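Local coordinates for hypothetical protein AF1432 (Archaeoglobus fulgidus, PDB 1YNB) that probably hydrolyses 2'-deoxyribonucleoside 5'-phosphates to the deoxyribonucleoside and phosphate, working as a homodimeric, metal-dependent HD-domain phosphohydrolase, at residues R45-A50 with T69-H74. Numbering follows the deposited sequence.
Sequences RAAIIA and TAALFH
A71 turns its methyl toward the backbone of A47, where CB of A71 lies 3.5 Å from CA of A47. The two methyls pass alongside each other rather than meeting tip to tip, with CB of A47 3.9 Å from CB of A71. One turn on, A50 adds its methyl, and its CB sits 4.1 Å from CB of A71. A46 contributes mainly its carbonyl oxygen, which reaches CB of A71 at 4.1 Å while also accepting the helical bond from the N of A50. No hydrogen bond crosses between the segments; the touching residues are all buried and meet by van der Waals contact. With nothing bulkier than a methyl at the closest point, the axes of 45-50 and 69-73 approach to 7.8 Å and run roughly antiparallel, at 153°. L72 then closes one flank of the pair: CG stands beside its own backbone N, anti to the carbonyl carbon (chi1 -68°), which brings CG over CB of A47, and chi2 of 170° then puts CD2 against that CB at 3.7 Å. Helices 39-56 and 61-73 belong to the all-helical HD domain, and H74, just past the packed turn, is probably part of its H...HD...D motif with H42, D75 and D124, although no metal is bound to them here. The second subunit packs against the same region, its L72 on A47 and its A47 on L72. Elsewhere on helix 39-56, R45 forms salt bridges to E127 and E134 of helix 117-135.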
ATOM      1  N   ARG A  45      -7.215   8.913  -0.729  1.00 16.02           N
ATOM      2  CA  ARG A  45      -6.378  10.013  -1.134  1.00 14.51           C
ATOM      3  C   ARG A  45      -7.171  11.293  -1.365  1.00 14.35           C
ATOM      4  O   ARG A  45      -6.643  12.379  -1.121  1.00 17.42           O
ATOM      5  CB  ARG A  45      -5.533   9.671  -2.366  1.00 15.57           C
ATOM      6  CG  ARG A  45      -4.549  10.783  -2.688  1.00 14.54           C
ATOM      7  CD  ARG A  45      -3.389  10.371  -3.566  1.00 18.31           C
ATOM      8  NE  ARG A  45      -3.841   9.893  -4.882  1.00 17.54           N
ATOM      9  CZ  ARG A  45      -3.009   9.667  -5.902  1.00 17.85           C
ATOM     10  NH1 ARG A  45      -1.716   9.881  -5.766  1.00 17.27           N
ATOM     11  NH2 ARG A  45      -3.473   9.189  -7.049  1.00 16.31           N
ATOM     12  N   ALA A  46      -8.424  11.168  -1.798  1.00 14.54           N
ATOM     13  CA  ALA A  46      -9.210  12.376  -2.017  1.00 14.47           C
ATOM     14  C   ALA A  46      -9.409  13.070  -0.651  1.00 17.86           C
ATOM     15  O   ALA A  46      -9.428  14.316  -0.589  1.00 19.39           O
ATOM     16  CB  ALA A  46     -10.555  12.029  -2.620  1.00 15.66           C
ATOM     17  N   ALA A  47      -9.573  12.270   0.403  1.00 17.12           N
ATOM     18  CA  ALA A  47      -9.745  12.850   1.746  1.00 18.58           C
ATOM     19  C   ALA A  47      -8.516  13.623   2.151  1.00 19.94           C
ATOM     20  O   ALA A  47      -8.621  14.759   2.626  1.00 20.84           O
ATOM     21  CB  ALA A  47     -10.114  11.761   2.773  1.00 19.06           C
ATOM     22  N   ILE A  48      -7.323  13.055   1.947  1.00 18.39           N
ATOM     23  CA  ILE A  48      -6.108  13.761   2.257  1.00 18.51           C
ATOM     24  C   ILE A  48      -6.002  15.024   1.381  1.00 20.53           C
ATOM     25  O   ILE A  48      -5.646  16.121   1.857  1.00 19.12           O
ATOM     26  CB  ILE A  48      -4.900  12.799   2.097  1.00 19.16           C
ATOM     27  CG1 ILE A  48      -4.995  11.724   3.195  1.00 20.82           C
ATOM     28  CG2 ILE A  48      -3.546  13.544   2.186  1.00 21.07           C
ATOM     29  CD1 ILE A  48      -3.974  10.614   3.047  1.00 23.50           C
ATOM     30  N   ILE A  49      -6.324  14.910   0.095  1.00 18.44           N
ATOM     31  CA  ILE A  49      -6.275  16.114  -0.732  1.00 18.12           C
ATOM     32  C   ILE A  49      -7.256  17.205  -0.236  1.00 19.54           C
ATOM     33  O   ILE A  49      -6.915  18.388  -0.272  1.00 19.97           O
ATOM     34  CB  ILE A  49      -6.626  15.775  -2.191  1.00 16.24           C
ATOM     35  CG1 ILE A  49      -5.450  14.931  -2.764  1.00 17.59           C
ATOM     36  CG2 ILE A  49      -6.779  17.052  -3.032  1.00 17.88           C
ATOM     37  CD1 ILE A  49      -5.766  14.343  -4.222  1.00 17.78           C
ATOM     38  N   ALA A  50      -8.453  16.796   0.191  1.00 20.66           N
ATOM     39  CA  ALA A  50      -9.468  17.760   0.640  1.00 21.36           C
ATOM     40  C   ALA A  50      -8.939  18.515   1.868  1.00 23.60           C
ATOM     41  O   ALA A  50      -9.151  19.727   1.996  1.00 24.16           O
ATOM     42  CB  ALA A  50     -10.768  17.058   0.951  1.00 19.53           C
ATOM     43  N   THR A  69     -13.112  14.342   6.193  1.00 22.88           N
ATOM     44  CA  THR A  69     -14.141  13.389   6.564  1.00 21.66           C
ATOM     45  C   THR A  69     -15.262  13.346   5.560  1.00 22.57           C
ATOM     46  O   THR A  69     -15.759  12.279   5.198  1.00 21.98           O
ATOM     47  CB  THR A  69     -14.717  13.728   7.980  1.00 21.82           C
ATOM     48  OG1 THR A  69     -13.638  13.799   8.899  1.00 21.86           O
ATOM     49  CG2 THR A  69     -15.686  12.683   8.426  1.00 24.02           C
ATOM     50  N   ALA A  70     -15.677  14.514   5.088  1.00 21.83           N
ATOM     51  CA  ALA A  70     -16.742  14.561   4.120  1.00 21.24           C
ATOM     52  C   ALA A  70     -16.325  13.832   2.840  1.00 22.01           C
ATOM     53  O   ALA A  70     -17.149  13.202   2.175  1.00 23.07           O
ATOM     54  CB  ALA A  70     -17.077  16.040   3.792  1.00 22.84           C
ATOM     55  N   ALA A  71     -15.056  13.943   2.491  1.00 23.30           N
ATOM     56  CA  ALA A  71     -14.550  13.256   1.293  1.00 22.72           C
ATOM     57  C   ALA A  71     -14.643  11.739   1.499  1.00 24.56           C
ATOM     58  O   ALA A  71     -14.924  10.990   0.543  1.00 23.36           O
ATOM     59  CB  ALA A  71     -13.091  13.650   1.037  1.00 22.68           C
ATOM     60  N   LEU A  72     -14.405  11.266   2.722  1.00 25.02           N
ATOM     61  CA  LEU A  72     -14.496   9.819   2.969  1.00 25.48           C
ATOM     62  C   LEU A  72     -15.893   9.279   2.739  1.00 27.55           C
ATOM     63  O   LEU A  72     -16.062   8.136   2.294  1.00 27.04           O
ATOM     64  CB  LEU A  72     -14.078   9.484   4.389  1.00 25.70           C
ATOM     65  CG  LEU A  72     -12.620   9.688   4.733  1.00 26.89           C
ATOM     66  CD1 LEU A  72     -12.444   9.529   6.263  1.00 27.23           C
ATOM     67  CD2 LEU A  72     -11.779   8.631   3.979  1.00 26.52           C
ATOM     68  N   PHE A  73     -16.913  10.077   3.072  1.00 27.59           N
ATOM     69  CA  PHE A  73     -18.309   9.672   2.894  1.00 29.10           C
ATOM     70  C   PHE A  73     -18.873   9.963   1.507  1.00 30.35           C
ATOM     71  O   PHE A  73     -20.016   9.593   1.201  1.00 30.64           O
ATOM     72  CB  PHE A  73     -19.193  10.385   3.933  1.00 30.45           C
ATOM     73  CG  PHE A  73     -19.088   9.806   5.308  1.00 30.70           C
ATOM     74  CD1 PHE A  73     -19.919   8.743   5.692  1.00 32.42           C
ATOM     75  CD2 PHE A  73     -18.110  10.243   6.187  1.00 30.22           C
ATOM     76  CE1 PHE A  73     -19.758   8.121   6.950  1.00 32.86           C
ATOM     77  CE2 PHE A  73     -17.937   9.635   7.450  1.00 32.46           C
ATOM     78  CZ  PHE A  73     -18.762   8.571   7.826  1.00 31.80           C
ATOM     79  N   HIS A  74     -18.082  10.615   0.670  1.00 31.57           N
ATOM     80  CA  HIS A  74     -18.524  11.025  -0.652  1.00 33.87           C
ATOM     81  C   HIS A  74     -19.122   9.954  -1.563  1.00 34.20           C
ATOM     82  O   HIS A  74     -20.204  10.140  -2.109  1.00 34.84           O
ATOM     83  CB  HIS A  74     -17.382  11.753  -1.362  1.00 36.15           C
ATOM     84  CG  HIS A  74     -17.817  12.529  -2.564  1.00 38.98           C
ATOM     85  ND1 HIS A  74     -16.999  12.732  -3.658  1.00 38.98           N
ATOM     86  CD2 HIS A  74     -18.976  13.177  -2.833  1.00 39.09           C
ATOM     87  CE1 HIS A  74     -17.637  13.473  -4.548  1.00 41.21           C
ATOM     88  NE2 HIS A  74     -18.838  13.755  -4.071  1.00 39.65           N
TER